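Local atomic coordinates of collagen adhesin (Staphylococcus aureus, PDB entry 2F68), a protein that probably attaches Staphylococcus aureus to host tissue by closing two extracellular domains around collagen. Residues E65-T70 with H296-N301; T156-P161 with H166-L171; D188-G193 with I256-K261; T220-A225 with S229-D234; V242-G247 with N252-N257. All blocks are in the same frame, centred on the assembly; numbering follows the deposited sequence.

Contact 1: residues E65-T70 with H296-N301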
# COMPACT_ATOMS: atom_id res chain seq x y z
N GLU A 65 9.82 -2.72 -1.51
CA GLU A 65 9.31 -1.90 -0.42
C GLU A 65 8.49 -2.73 0.56
O GLU A 65 7.41 -3.23 0.22
CB GLU A 65 8.48 -0.73 -0.96
CG GLU A 65 9.24 0.24 -1.84
CD GLU A 65 8.38 1.38 -2.37
OE1 GLU A 65 7.86 2.16 -1.55
OE2 GLU A 65 8.23 1.49 -3.60
N GLY A 66 9.00 -2.88 1.78
CA GLY A 66 8.32 -3.63 2.83
C GLY A 66 7.22 -2.83 3.48
O GLY A 66 7.46 -1.73 3.99
N TYR A 67 6.00 -3.38 3.47
CA TYR A 67 4.85 -2.72 4.09
C TYR A 67 5.02 -2.65 5.61
O TYR A 67 5.26 -3.67 6.26
CB TYR A 67 3.55 -3.44 3.72
CG TYR A 67 3.16 -3.30 2.26
CD1 TYR A 67 3.49 -4.28 1.33
CD2 TYR A 67 2.46 -2.18 1.82
CE1 TYR A 67 3.12 -4.16 -0.01
CE2 TYR A 67 2.09 -2.04 0.49
CZ TYR A 67 2.42 -3.03 -0.42
OH TYR A 67 2.06 -2.90 -1.74
N SER A 68 4.90 -1.44 6.15
CA SER A 68 5.17 -1.17 7.56
C SER A 68 4.26 -1.94 8.52
O SER A 68 3.07 -1.65 8.63
CB SER A 68 5.10 0.34 7.84
OG SER A 68 6.06 1.05 7.09
N LYS A 69 4.84 -2.92 9.20
CA LYS A 69 4.11 -3.75 10.17
C LYS A 69 4.96 -4.09 11.39
O LYS A 69 6.18 -4.23 11.29
CB LYS A 69 3.60 -5.03 9.51
CG LYS A 69 2.32 -4.88 8.69
CD LYS A 69 1.08 -4.79 9.57
CE LYS A 69 -0.18 -4.62 8.74
NZ LYS A 69 -1.40 -4.54 9.59
N THR A 70 4.30 -4.23 12.54
CA THR A 70 4.96 -4.63 13.78
C THR A 70 4.23 -5.82 14.40
O THR A 70 3.13 -5.67 14.95
CB THR A 70 5.05 -3.45 14.79
OG1 THR A 70 5.56 -2.29 14.13
CG2 THR A 70 5.96 -3.81 15.96
N HIS A 296 -6.85 -4.56 -0.80
CA HIS A 296 -6.59 -5.62 0.17
C HIS A 296 -5.63 -5.16 1.27
O HIS A 296 -4.65 -4.46 1.00
CB HIS A 296 -6.03 -6.87 -0.52
CG HIS A 296 -6.97 -7.47 -1.52
ND1 HIS A 296 -6.91 -7.18 -2.87
CD2 HIS A 296 -7.99 -8.35 -1.37
CE1 HIS A 296 -7.85 -7.85 -3.51
NE2 HIS A 296 -8.52 -8.57 -2.62
N ASN A 297 -5.93 -5.55 2.50
CA ASN A 297 -5.10 -5.22 3.66
C ASN A 297 -3.83 -6.06 3.70
O ASN A 297 -3.82 -7.20 3.23
CB ASN A 297 -5.90 -5.39 4.96
CG ASN A 297 -5.31 -4.61 6.12
OD1 ASN A 297 -4.37 -3.82 5.96
ND2 ASN A 297 -5.86 -4.83 7.31
N ILE A 298 -2.77 -5.49 4.28
CA ILE A 298 -1.47 -6.16 4.34
C ILE A 298 -1.43 -7.25 5.41
O ILE A 298 -1.83 -7.03 6.56
CB ILE A 298 -0.32 -5.13 4.57
CG1 ILE A 298 -0.29 -4.07 3.46
CG2 ILE A 298 1.04 -5.84 4.70
CD1 ILE A 298 -0.24 -4.61 2.02
N ASN A 299 -0.96 -8.43 5.01
CA ASN A 299 -0.83 -9.57 5.91
C ASN A 299 0.59 -9.72 6.44
O ASN A 299 1.55 -9.75 5.66
CB ASN A 299 -1.26 -10.86 5.20
CG ASN A 299 -2.69 -10.80 4.68
OD1 ASN A 299 -3.60 -10.34 5.36
ND2 ASN A 299 -2.89 -11.28 3.45
N ALA A 300 0.71 -9.80 7.76
CA ALA A 300 2.01 -9.99 8.42
C ALA A 300 1.86 -10.83 9.68
O ALA A 300 1.12 -10.46 10.60
CB ALA A 300 2.65 -8.64 8.73
N ASN A 301 2.57 -11.95 9.72
CA ASN A 301 2.51 -12.88 10.85
C ASN A 301 3.89 -13.36 11.29
O ASN A 301 4.81 -13.49 10.47
CB ASN A 301 1.63 -14.09 10.50
CG ASN A 301 0.18 -13.72 10.27
OD1 ASN A 301 -0.43 -13.00 11.07
ND2 ASN A 301 -0.39 -14.21 9.17
O HOH W 1 -2.76 -2.44 8.12
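I298 points its CD1 methyl straight at one face of the Y67 ring. The methyl lies 3.5 Å from the ring centroid and 8° off the ring normal, a CH-pi contact over the centre. The two side chains cross at about a right angle. The second branch of I298 lands nearer the backbone, with CG2 3.6 Å from Y67 CB. Two residues on, K69 packs on A300, with K69 CG 3.8 Å from A300 CB. The lysine chain bends once (chi2 -77°) and then runs straight. This carries K69 CE past I298 O, at 3.6 Å, and brings K69 NZ to a water at 2.9 Å. That water donates to N297 OD1, so a solvent bridge spans the gap. N297 OD1 also accepts from I298 N at 2.9 Å, with the donor well above the carbonyl plane. That oxygen is gripped twice; no direct hydrogen bond joins the segments. K32 touches both Y67 and I298, and M159 also packs on I298. Strands 62-75 and 300-307 both pair antiparallel with strand 104-116, through E65 with Q113 and N301 with E109. The chain thus leaves the collagen binding domain and adds strand 300-307 to the Ig-like sheet.

Contact 2: residues T156-P161 with H166-L171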
# COMPACT_ATOMS: atom_id res chain seq x y z
N THR A 156 -9.51 3.97 -8.63
CA THR A 156 -8.45 3.07 -8.15
C THR A 156 -7.91 3.51 -6.78
O THR A 156 -8.18 4.62 -6.33
CB THR A 156 -7.30 2.94 -9.18
OG1 THR A 156 -6.34 1.97 -8.71
CG2 THR A 156 -6.60 4.28 -9.41
N GLY A 157 -7.15 2.63 -6.14
CA GLY A 157 -6.54 2.92 -4.84
C GLY A 157 -5.47 1.93 -4.44
O GLY A 157 -5.41 0.81 -4.97
N ASP A 158 -4.63 2.33 -3.49
CA ASP A 158 -3.55 1.48 -2.98
C ASP A 158 -3.16 1.84 -1.55
O ASP A 158 -3.63 2.84 -1.00
CB ASP A 158 -2.32 1.55 -3.91
CG ASP A 158 -1.74 2.95 -4.03
OD1 ASP A 158 -1.01 3.37 -3.11
OD2 ASP A 158 -2.01 3.62 -5.05
N MET A 159 -2.31 1.00 -0.95
CA MET A 159 -1.78 1.25 0.39
C MET A 159 -0.28 1.48 0.32
O MET A 159 0.45 0.68 -0.27
CB MET A 159 -2.11 0.08 1.32
CG MET A 159 -2.01 0.41 2.81
SD MET A 159 -2.39 -0.98 3.88
CE MET A 159 -4.16 -1.16 3.63
N LEU A 160 0.18 2.58 0.92
CA LEU A 160 1.60 2.93 0.93
C LEU A 160 2.42 2.04 1.86
O LEU A 160 1.98 1.73 2.97
CB LEU A 160 1.79 4.40 1.31
CG LEU A 160 2.37 5.39 0.28
CD1 LEU A 160 1.99 5.06 -1.16
CD2 LEU A 160 1.98 6.82 0.64
N PRO A 161 3.61 1.60 1.40
CA PRO A 161 4.54 0.80 2.20
C PRO A 161 5.02 1.50 3.47
O PRO A 161 5.34 0.83 4.46
CB PRO A 161 5.72 0.56 1.24
CG PRO A 161 5.14 0.75 -0.12
CD PRO A 161 4.14 1.85 0.05
N HIS A 166 -3.41 4.07 6.51
CA HIS A 166 -4.25 4.79 5.56
C HIS A 166 -4.39 4.06 4.23
O HIS A 166 -3.48 3.36 3.79
CB HIS A 166 -3.69 6.20 5.32
CG HIS A 166 -3.87 7.13 6.48
ND1 HIS A 166 -2.93 7.26 7.48
CD2 HIS A 166 -4.88 7.97 6.80
CE1 HIS A 166 -3.35 8.14 8.36
NE2 HIS A 166 -4.53 8.59 7.97
N VAL A 167 -5.56 4.22 3.60
CA VAL A 167 -5.81 3.68 2.27
C VAL A 167 -6.05 4.84 1.30
O VAL A 167 -6.99 5.62 1.47
CB VAL A 167 -7.01 2.70 2.25
CG1 VAL A 167 -7.19 2.10 0.86
CG2 VAL A 167 -6.84 1.60 3.28
N ARG A 168 -5.19 4.94 0.29
CA ARG A 168 -5.30 5.98 -0.73
C ARG A 168 -6.42 5.66 -1.71
O ARG A 168 -6.71 4.49 -1.97
CB ARG A 168 -3.98 6.14 -1.49
CG ARG A 168 -2.78 6.47 -0.62
CD ARG A 168 -1.49 6.25 -1.38
NE ARG A 168 -1.15 7.36 -2.27
CZ ARG A 168 -0.39 7.27 -3.36
NH1 ARG A 168 0.11 6.10 -3.73
NH2 ARG A 168 -0.14 8.35 -4.08
N TRP A 169 -7.06 6.70 -2.25
CA TRP A 169 -8.10 6.55 -3.25
C TRP A 169 -7.95 7.60 -4.35
O TRP A 169 -7.59 8.74 -4.07
CB TRP A 169 -9.49 6.65 -2.62
CG TRP A 169 -9.79 5.56 -1.62
CD1 TRP A 169 -9.86 5.69 -0.26
CD2 TRP A 169 -10.06 4.18 -1.91
NE1 TRP A 169 -10.16 4.48 0.31
CE2 TRP A 169 -10.28 3.53 -0.67
CE3 TRP A 169 -10.13 3.43 -3.09
CZ2 TRP A 169 -10.57 2.17 -0.58
CZ3 TRP A 169 -10.41 2.07 -3.00
CH2 TRP A 169 -10.63 1.46 -1.75
N PHE A 170 -8.24 7.21 -5.58
CA PHE A 170 -8.09 8.09 -6.74
C PHE A 170 -9.34 8.12 -7.61
O PHE A 170 -9.78 7.07 -8.10
CB PHE A 170 -6.87 7.69 -7.58
CG PHE A 170 -5.55 7.88 -6.88
CD1 PHE A 170 -4.99 6.85 -6.13
CD2 PHE A 170 -4.86 9.08 -6.98
CE1 PHE A 170 -3.77 7.02 -5.48
CE2 PHE A 170 -3.64 9.27 -6.34
CZ PHE A 170 -3.09 8.23 -5.59
N LEU A 171 -9.90 9.31 -7.80
CA LEU A 171 -11.03 9.51 -8.70
C LEU A 171 -10.57 10.21 -9.98
O LEU A 171 -10.48 11.44 -10.03
CB LEU A 171 -12.14 10.31 -8.01
CG LEU A 171 -13.24 9.55 -7.26
CD1 LEU A 171 -12.72 8.90 -5.99
CD2 LEU A 171 -14.40 10.49 -6.94
O HOH W 2 -1.28 4.26 2.63
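D158 and R168 point the same way and lie side by side. D158 OD1 offers its syn lone pair to R168 NH1 at 3.0 Å, forming a salt bridge. OD1 sits at the edge of the guanidinium, 20° out of its plane. The two flat groups are turned 70° against each other. L160 CD1 comes obliquely to R168 NH1, at 3.3 Å. A bend in the arginine (chi3 81°) sets one face of its guanidinium against the rim of the F170 ring at CZ, so the ring meets the group edge-on. Behind the side chains, R168 N donates to D158 O at 2.9 Å, while the return bond from D158 N is weak. T156 and F170 form a hydrogen-bonded antiparallel pair; F170 N reaches T156 O at 2.7 Å. Between T156 and D158, G157 CA passes 3.3 Å from R168 O, a closeness helped by the lack of a side chain. M159 CE touches V167 CG2 at 3.9 Å, and a water links L160 N to H166 O. Strand 166-173 is held by strand 252-262, where W169 NE1 bonds T260 OG1. This is a beta hairpin at the rim of an antiparallel sheet, with 154-156 as one of its outermost strands.

Contact 3: residues D188-G193 with I256-K261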
# COMPACT_ATOMS: atom_id res chain seq x y z
N ASP A 188 -19.72 9.20 -4.87
CA ASP A 188 -18.82 8.25 -4.21
C ASP A 188 -19.32 7.88 -2.82
O ASP A 188 -19.82 8.72 -2.07
CB ASP A 188 -17.40 8.83 -4.13
CG ASP A 188 -16.37 7.81 -3.68
OD1 ASP A 188 -16.31 7.51 -2.47
OD2 ASP A 188 -15.61 7.32 -4.54
N GLN A 189 -19.18 6.59 -2.48
CA GLN A 189 -19.54 6.07 -1.16
C GLN A 189 -18.40 5.22 -0.61
O GLN A 189 -18.01 4.22 -1.22
CB GLN A 189 -20.83 5.24 -1.22
CG GLN A 189 -22.06 5.96 -1.77
CD GLN A 189 -22.18 5.88 -3.28
OE1 GLN A 189 -21.80 4.89 -3.90
NE2 GLN A 189 -22.72 6.94 -3.88
N ILE A 190 -17.87 5.63 0.54
CA ILE A 190 -16.79 4.89 1.20
C ILE A 190 -17.38 3.91 2.21
O ILE A 190 -18.12 4.31 3.11
CB ILE A 190 -15.77 5.84 1.88
CG1 ILE A 190 -15.37 6.98 0.94
CG2 ILE A 190 -14.54 5.06 2.34
CD1 ILE A 190 -14.85 8.22 1.64
N GLN A 191 -17.06 2.63 2.04
CA GLN A 191 -17.64 1.56 2.86
C GLN A 191 -17.03 1.49 4.26
O GLN A 191 -16.11 2.24 4.59
CB GLN A 191 -17.51 0.20 2.14
CG GLN A 191 -18.11 0.16 0.73
CD GLN A 191 -19.59 0.51 0.69
OE1 GLN A 191 -20.00 1.42 -0.03
NE2 GLN A 191 -20.40 -0.22 1.47
N GLY A 192 -17.57 0.59 5.09
CA GLY A 192 -17.17 0.46 6.49
C GLY A 192 -15.75 -0.06 6.70
O GLY A 192 -15.15 -0.65 5.80
N GLY A 193 -15.23 0.17 7.90
CA GLY A 193 -13.88 -0.25 8.26
C GLY A 193 -12.84 0.84 8.06
O GLY A 193 -11.65 0.63 8.33
N ILE A 256 -9.08 13.30 -8.36
CA ILE A 256 -9.42 13.55 -6.96
C ILE A 256 -8.88 12.45 -6.05
O ILE A 256 -9.39 11.32 -6.04
CB ILE A 256 -10.95 13.74 -6.76
CG1 ILE A 256 -11.48 14.86 -7.66
CG2 ILE A 256 -11.28 14.02 -5.29
CD1 ILE A 256 -12.99 14.88 -7.84
N ASN A 257 -7.85 12.79 -5.29
CA ASN A 257 -7.24 11.89 -4.32
C ASN A 257 -7.88 12.07 -2.94
O ASN A 257 -8.56 13.07 -2.70
CB ASN A 257 -5.72 12.15 -4.25
CG ASN A 257 -5.00 11.22 -3.29
OD1 ASN A 257 -4.29 11.68 -2.39
ND2 ASN A 257 -5.17 9.92 -3.47
N TYR A 258 -7.70 11.09 -2.06
CA TYR A 258 -8.02 11.21 -0.63
C TYR A 258 -7.61 9.97 0.16
O TYR A 258 -7.64 8.85 -0.35
CB TYR A 258 -9.50 11.55 -0.38
CG TYR A 258 -10.50 10.54 -0.90
CD1 TYR A 258 -10.93 9.48 -0.09
CD2 TYR A 258 -11.03 10.65 -2.18
CE1 TYR A 258 -11.85 8.56 -0.56
CE2 TYR A 258 -11.96 9.73 -2.65
CZ TYR A 258 -12.36 8.69 -1.84
OH TYR A 258 -13.28 7.78 -2.31
N LYS A 259 -7.23 10.19 1.42
CA LYS A 259 -6.80 9.12 2.31
C LYS A 259 -7.87 8.78 3.34
O LYS A 259 -8.53 9.67 3.89
CB LYS A 259 -5.49 9.49 3.02
CG LYS A 259 -4.29 9.64 2.10
CD LYS A 259 -3.05 10.06 2.87
CE LYS A 259 -1.86 10.27 1.95
NZ LYS A 259 -0.64 10.69 2.69
N THR A 260 -8.04 7.48 3.60
CA THR A 260 -9.01 7.00 4.58
C THR A 260 -8.31 6.26 5.72
O THR A 260 -7.61 5.27 5.48
CB THR A 260 -10.08 6.09 3.95
OG1 THR A 260 -9.44 5.07 3.16
CG2 THR A 260 -11.02 6.89 3.05
N LYS A 261 -8.49 6.76 6.94
CA LYS A 261 -7.89 6.16 8.13
C LYS A 261 -8.58 4.85 8.49
O LYS A 261 -9.81 4.80 8.63
CB LYS A 261 -7.95 7.14 9.31
CG LYS A 261 -7.34 6.64 10.62
CD LYS A 261 -5.82 6.71 10.60
CE LYS A 261 -5.23 6.23 11.92
NZ LYS A 261 -3.75 6.34 11.94
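Y258 rises from its strand toward D188 and I190. Its ring stands between the backbone N and the carbonyl carbon (chi1 61°), which sends the hydroxyl across to the facing strand. There Y258 OH lies 3.0 Å from D188 OD1, and the carboxylate and ring planes are 89° apart. The hydrogen bonds of both groups run to one amide: Y258 OH bonds N272 OD1, and N272 ND2 bonds D188 OD1. N272 thus positions the acid and the phenol together. D188 is buried, so its proton affinity may be raised. Lower on the ring, I190 arrives from the opposite direction, and its CD1 meets Y258 CE1 obliquely at 3.7 Å. Strands 184-190 and 252-262 belong to different sheets. The axes of their parts 188-190 and 256-261 come within 11.1 Å and run 23° apart, the face-to-face packing of a beta sandwich in the collagen binding domain. Two residues on, T260 turns inward again. T260 CG2 and I190 CG2 meet tip to tip at 4.0 Å. The threonine keeps its methyl for this contact and gives OG1 to its own sheet, where it bonds V167 O. I190 therefore touches two successive inward residues, one branch to each. L196 packs on both I190 and Y258, and the W169 ring meets that of Y258 with planes at about 35°.

Contact 4: residues T220-A225 with S229-D234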
# COMPACT_ATOMS: atom_id res chain seq x y z
N THR A 220 -12.51 24.75 -1.23
CA THR A 220 -12.92 26.15 -1.36
C THR A 220 -12.28 26.82 -2.58
O THR A 220 -12.94 27.57 -3.30
CB THR A 220 -12.58 26.96 -0.08
OG1 THR A 220 -12.93 26.20 1.08
CG2 THR A 220 -13.32 28.29 -0.06
N ASP A 221 -11.00 26.53 -2.82
CA ASP A 221 -10.27 27.08 -3.96
C ASP A 221 -10.72 26.48 -5.29
O ASP A 221 -10.65 27.15 -6.33
CB ASP A 221 -8.75 26.90 -3.78
CG ASP A 221 -8.19 27.72 -2.63
OD1 ASP A 221 -8.70 28.83 -2.36
OD2 ASP A 221 -7.23 27.25 -1.98
N PHE A 222 -11.17 25.23 -5.26
CA PHE A 222 -11.67 24.54 -6.44
C PHE A 222 -13.03 25.09 -6.87
O PHE A 222 -13.27 25.32 -8.06
CB PHE A 222 -11.76 23.03 -6.19
CG PHE A 222 -12.17 22.23 -7.40
CD1 PHE A 222 -11.22 21.79 -8.32
CD2 PHE A 222 -13.51 21.91 -7.63
CE1 PHE A 222 -11.59 21.05 -9.44
CE2 PHE A 222 -13.89 21.16 -8.74
CZ PHE A 222 -12.93 20.74 -9.65
N GLU A 223 -13.91 25.31 -5.89
CA GLU A 223 -15.27 25.80 -6.15
C GLU A 223 -15.29 27.28 -6.56
O GLU A 223 -16.23 27.73 -7.23
CB GLU A 223 -16.17 25.57 -4.93
CG GLU A 223 -16.51 24.10 -4.68
CD GLU A 223 -17.40 23.89 -3.46
OE1 GLU A 223 -17.92 24.88 -2.91
OE2 GLU A 223 -17.57 22.72 -3.06
N LYS A 224 -14.27 28.02 -6.16
CA LYS A 224 -14.13 29.43 -6.53
C LYS A 224 -13.57 29.60 -7.94
O LYS A 224 -14.03 30.45 -8.70
CB LYS A 224 -13.25 30.18 -5.52
CG LYS A 224 -13.97 30.58 -4.24
CD LYS A 224 -13.03 31.30 -3.28
CE LYS A 224 -13.74 31.69 -1.99
NZ LYS A 224 -14.74 32.78 -2.19
N ALA A 225 -12.57 28.78 -8.28
CA ALA A 225 -11.96 28.79 -9.61
C ALA A 225 -12.89 28.20 -10.67
O ALA A 225 -12.86 28.61 -11.83
CB ALA A 225 -10.63 28.06 -9.60
N SER A 229 -19.23 24.22 -9.71
CA SER A 229 -18.67 22.99 -9.15
C SER A 229 -18.98 22.86 -7.67
O SER A 229 -19.02 23.86 -6.94
CB SER A 229 -17.16 22.92 -9.38
OG SER A 229 -16.85 22.83 -10.75
N LYS A 230 -19.19 21.63 -7.22
CA LYS A 230 -19.49 21.35 -5.82
C LYS A 230 -19.00 19.97 -5.40
O LYS A 230 -19.48 18.95 -5.90
CB LYS A 230 -21.00 21.49 -5.55
CG LYS A 230 -21.40 21.43 -4.07
CD LYS A 230 -21.06 22.71 -3.33
CE LYS A 230 -21.43 22.61 -1.86
NZ LYS A 230 -21.08 23.85 -1.11
N ILE A 231 -18.02 19.95 -4.49
CA ILE A 231 -17.54 18.71 -3.89
C ILE A 231 -18.18 18.56 -2.51
O ILE A 231 -17.60 18.97 -1.50
CB ILE A 231 -15.99 18.64 -3.82
CG1 ILE A 231 -15.36 19.03 -5.16
CG2 ILE A 231 -15.53 17.25 -3.38
CD1 ILE A 231 -13.87 19.33 -5.09
N THR A 232 -19.38 18.00 -2.48
CA THR A 232 -20.13 17.81 -1.24
C THR A 232 -19.58 16.62 -0.46
O THR A 232 -19.55 15.50 -0.97
CB THR A 232 -21.64 17.61 -1.51
OG1 THR A 232 -22.10 18.59 -2.45
CG2 THR A 232 -22.44 17.74 -0.22
N VAL A 233 -19.14 16.88 0.77
CA VAL A 233 -18.56 15.84 1.61
C VAL A 233 -19.36 15.67 2.90
O VAL A 233 -19.51 16.61 3.69
CB VAL A 233 -17.07 16.13 1.95
CG1 VAL A 233 -16.50 15.06 2.87
CG2 VAL A 233 -16.23 16.23 0.68
N ASP A 234 -19.87 14.46 3.10
CA ASP A 234 -20.51 14.08 4.36
C ASP A 234 -19.56 13.17 5.12
O ASP A 234 -19.45 11.98 4.82
CB ASP A 234 -21.85 13.38 4.09
CG ASP A 234 -22.76 13.35 5.32
OD1 ASP A 234 -22.34 12.82 6.37
OD2 ASP A 234 -23.89 13.86 5.22
O HOH W 3 -18.69 26.52 -7.54
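A short helix followed by an edge strand makes this unit, in which F222 and E223 of helix 218-225 fold onto S229, K230 and I231. Three residues join the segments, and the axes of helix part 220-225 and strand 230-234 run 149° apart. E223 carries the polar half. Its chain is extended beyond CG, and OE2 accepts the backbone N of I231 at 3.1 Å. The donor arrives on the anti side of that oxygen, 28° out of the carboxylate plane. On the way E223 CG passes S229 O at 3.4 Å. K230 crosses obliquely, laying its CD 3.5 Å from E223 OE2. The salt bridge from K230 NZ to E223 OE1 is long, at 3.8 Å, and probably adds little. Strand 230-234 pairs with strand 239-244, K230 with T243 and T232 with D241. The N-H of I231 lies between those two residues and turns the other way, and the glutamate takes the place that a further strand might fill. The apolar half lies beneath. F222 has its CG anti to the backbone N (chi1 -175°), which sends the ring toward the sheet. Its CD2 meets I231 CD1 at 3.6 Å, the two side chains crossing at about a right angle. F222 CE2 lies 3.8 Å from S229 CB. Beyond the segments, the F222 ring also meets F226 and packs on I203 and V205, while I231 continues onto I240.

Contact 5: residues V242-G247 with N252-N257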
# COMPACT_ATOMS: atom_id res chain seq x y z
N VAL A 242 -19.42 14.75 -6.28
CA VAL A 242 -18.72 15.69 -7.15
C VAL A 242 -19.59 16.10 -8.34
O VAL A 242 -20.09 15.24 -9.07
CB VAL A 242 -17.37 15.11 -7.65
CG1 VAL A 242 -16.56 16.18 -8.39
CG2 VAL A 242 -16.56 14.54 -6.49
N THR A 243 -19.77 17.40 -8.51
CA THR A 243 -20.50 17.95 -9.64
C THR A 243 -19.61 18.93 -10.40
O THR A 243 -19.11 19.89 -9.82
CB THR A 243 -21.81 18.66 -9.19
OG1 THR A 243 -22.55 17.79 -8.33
CG2 THR A 243 -22.67 19.03 -10.40
N ILE A 244 -19.41 18.66 -11.69
CA ILE A 244 -18.59 19.52 -12.54
C ILE A 244 -19.40 19.97 -13.76
O ILE A 244 -19.90 19.13 -14.51
CB ILE A 244 -17.28 18.82 -13.01
CG1 ILE A 244 -16.50 18.26 -11.80
CG2 ILE A 244 -16.41 19.78 -13.82
CD1 ILE A 244 -15.51 17.16 -12.15
N PRO A 245 -19.55 21.30 -13.96
CA PRO A 245 -20.24 21.86 -15.13
C PRO A 245 -19.56 21.46 -16.44
O PRO A 245 -18.35 21.21 -16.46
CB PRO A 245 -20.13 23.37 -14.91
CG PRO A 245 -19.92 23.53 -13.45
CD PRO A 245 -19.09 22.36 -13.05
N GLN A 246 -20.33 21.42 -17.52
CA GLN A 246 -19.84 20.97 -18.82
C GLN A 246 -18.82 21.92 -19.47
O GLN A 246 -18.02 21.51 -20.30
CB GLN A 246 -21.00 20.68 -19.79
CG GLN A 246 -21.80 21.89 -20.24
CD GLN A 246 -22.85 21.54 -21.27
OE1 GLN A 246 -22.67 21.76 -22.46
NE2 GLN A 246 -23.97 20.98 -20.81
N GLY A 247 -18.87 23.19 -19.07
CA GLY A 247 -17.95 24.21 -19.57
C GLY A 247 -16.54 24.04 -19.04
O GLY A 247 -15.57 24.33 -19.75
N ASN A 252 -10.50 19.07 -19.93
CA ASN A 252 -9.81 19.00 -18.64
C ASN A 252 -9.91 17.63 -17.97
O ASN A 252 -10.95 16.97 -18.05
CB ASN A 252 -10.33 20.08 -17.69
CG ASN A 252 -9.94 21.48 -18.11
OD1 ASN A 252 -8.75 21.83 -18.15
ND2 ASN A 252 -10.93 22.30 -18.43
N SER A 253 -8.83 17.23 -17.30
CA SER A 253 -8.80 15.98 -16.54
C SER A 253 -8.81 16.28 -15.05
O SER A 253 -8.03 17.11 -14.57
CB SER A 253 -7.56 15.16 -16.91
OG SER A 253 -7.57 13.90 -16.26
N PHE A 254 -9.69 15.60 -14.32
CA PHE A 254 -9.85 15.82 -12.88
C PHE A 254 -9.45 14.58 -12.08
O PHE A 254 -10.11 13.55 -12.15
CB PHE A 254 -11.29 16.23 -12.55
CG PHE A 254 -11.71 17.53 -13.19
CD1 PHE A 254 -12.35 17.53 -14.43
CD2 PHE A 254 -11.49 18.74 -12.55
CE1 PHE A 254 -12.75 18.73 -15.03
CE2 PHE A 254 -11.88 19.94 -13.14
CZ PHE A 254 -12.51 19.94 -14.38
N SER A 255 -8.37 14.71 -11.31
CA SER A 255 -7.90 13.63 -10.45
C SER A 255 -8.12 13.98 -8.98
O SER A 255 -7.45 14.86 -8.43
CB SER A 255 -6.42 13.32 -10.72
OG SER A 255 -5.98 12.21 -9.96
N ILE A 256 -9.08 13.30 -8.36
CA ILE A 256 -9.42 13.55 -6.96
C ILE A 256 -8.88 12.45 -6.05
O ILE A 256 -9.39 11.32 -6.04
CB ILE A 256 -10.95 13.74 -6.76
CG1 ILE A 256 -11.48 14.86 -7.66
CG2 ILE A 256 -11.28 14.02 -5.29
CD1 ILE A 256 -12.99 14.88 -7.84
N ASN A 257 -7.85 12.79 -5.29
CA ASN A 257 -7.24 11.89 -4.32
C ASN A 257 -7.88 12.07 -2.94
O ASN A 257 -8.56 13.07 -2.70
CB ASN A 257 -5.72 12.15 -4.25
CG ASN A 257 -5.00 11.22 -3.29
OD1 ASN A 257 -4.29 11.68 -2.39
ND2 ASN A 257 -5.17 9.92 -3.47
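N252 OD1 is gripped by H209 N and more weakly by T208 N, and this fixes the start of the strand whose F254 faces I244. N252 ND2 bonds Y248 O, so the asparagine amide is tied at both ends. Further on the contact is wholly apolar. I244 slides past F254 in the opposite direction and covers one face of its ring. I244 CD1 stands 4.1 Å from the ring centroid and 19° off the normal, a CH-pi contact offset toward the rim. Its nearest ring atom is F254 CD1 at 3.9 Å. The other branch reaches the far end of the ring, with I244 CG2 also 3.9 Å from F254 CZ. The isoleucine is spread along the ring by its extended outer chain (chi2 159°). Next to this pair, V242 and I256 meet tip to tip. I256 CD1 fits between the two valine methyls, 3.8 Å from V242 CG1. Strands 239-244 and 252-262 lie in facing sheets, and the short helix 246-249 carries the chain across from one to the other. I173 helps fill the layer by touching both I244 and I256. The intervening S253 and S255 turn their hydroxyls to the opposite side. No hydrogen bond joins the two segments, so their grip rests on dispersion and the burial of methyls and ring, and the polar bonds stay within the sheets and turns.

Contacts 3 and 5 are buried and join the two sheets of the collagen binding domain, sharing strand 252-262. Contact 5 is purely apolar, while contact 3 adds a buried acid and phenol. Contact 4 is also largely buried but lies at an edge: its strand 230-234 pairs with 239-244 of contact 5, and F222 packs on F254. It combines a ring with a carboxylate bond. Contact 2 is partly buried, the one contact with direct strand pairing, and its strand 166-173 neighbours 252-262. Contact 1, also partly buried, belongs to the junction with the Ig-like domain. It touches contact 2, where S68 OG probably bonds P161 O.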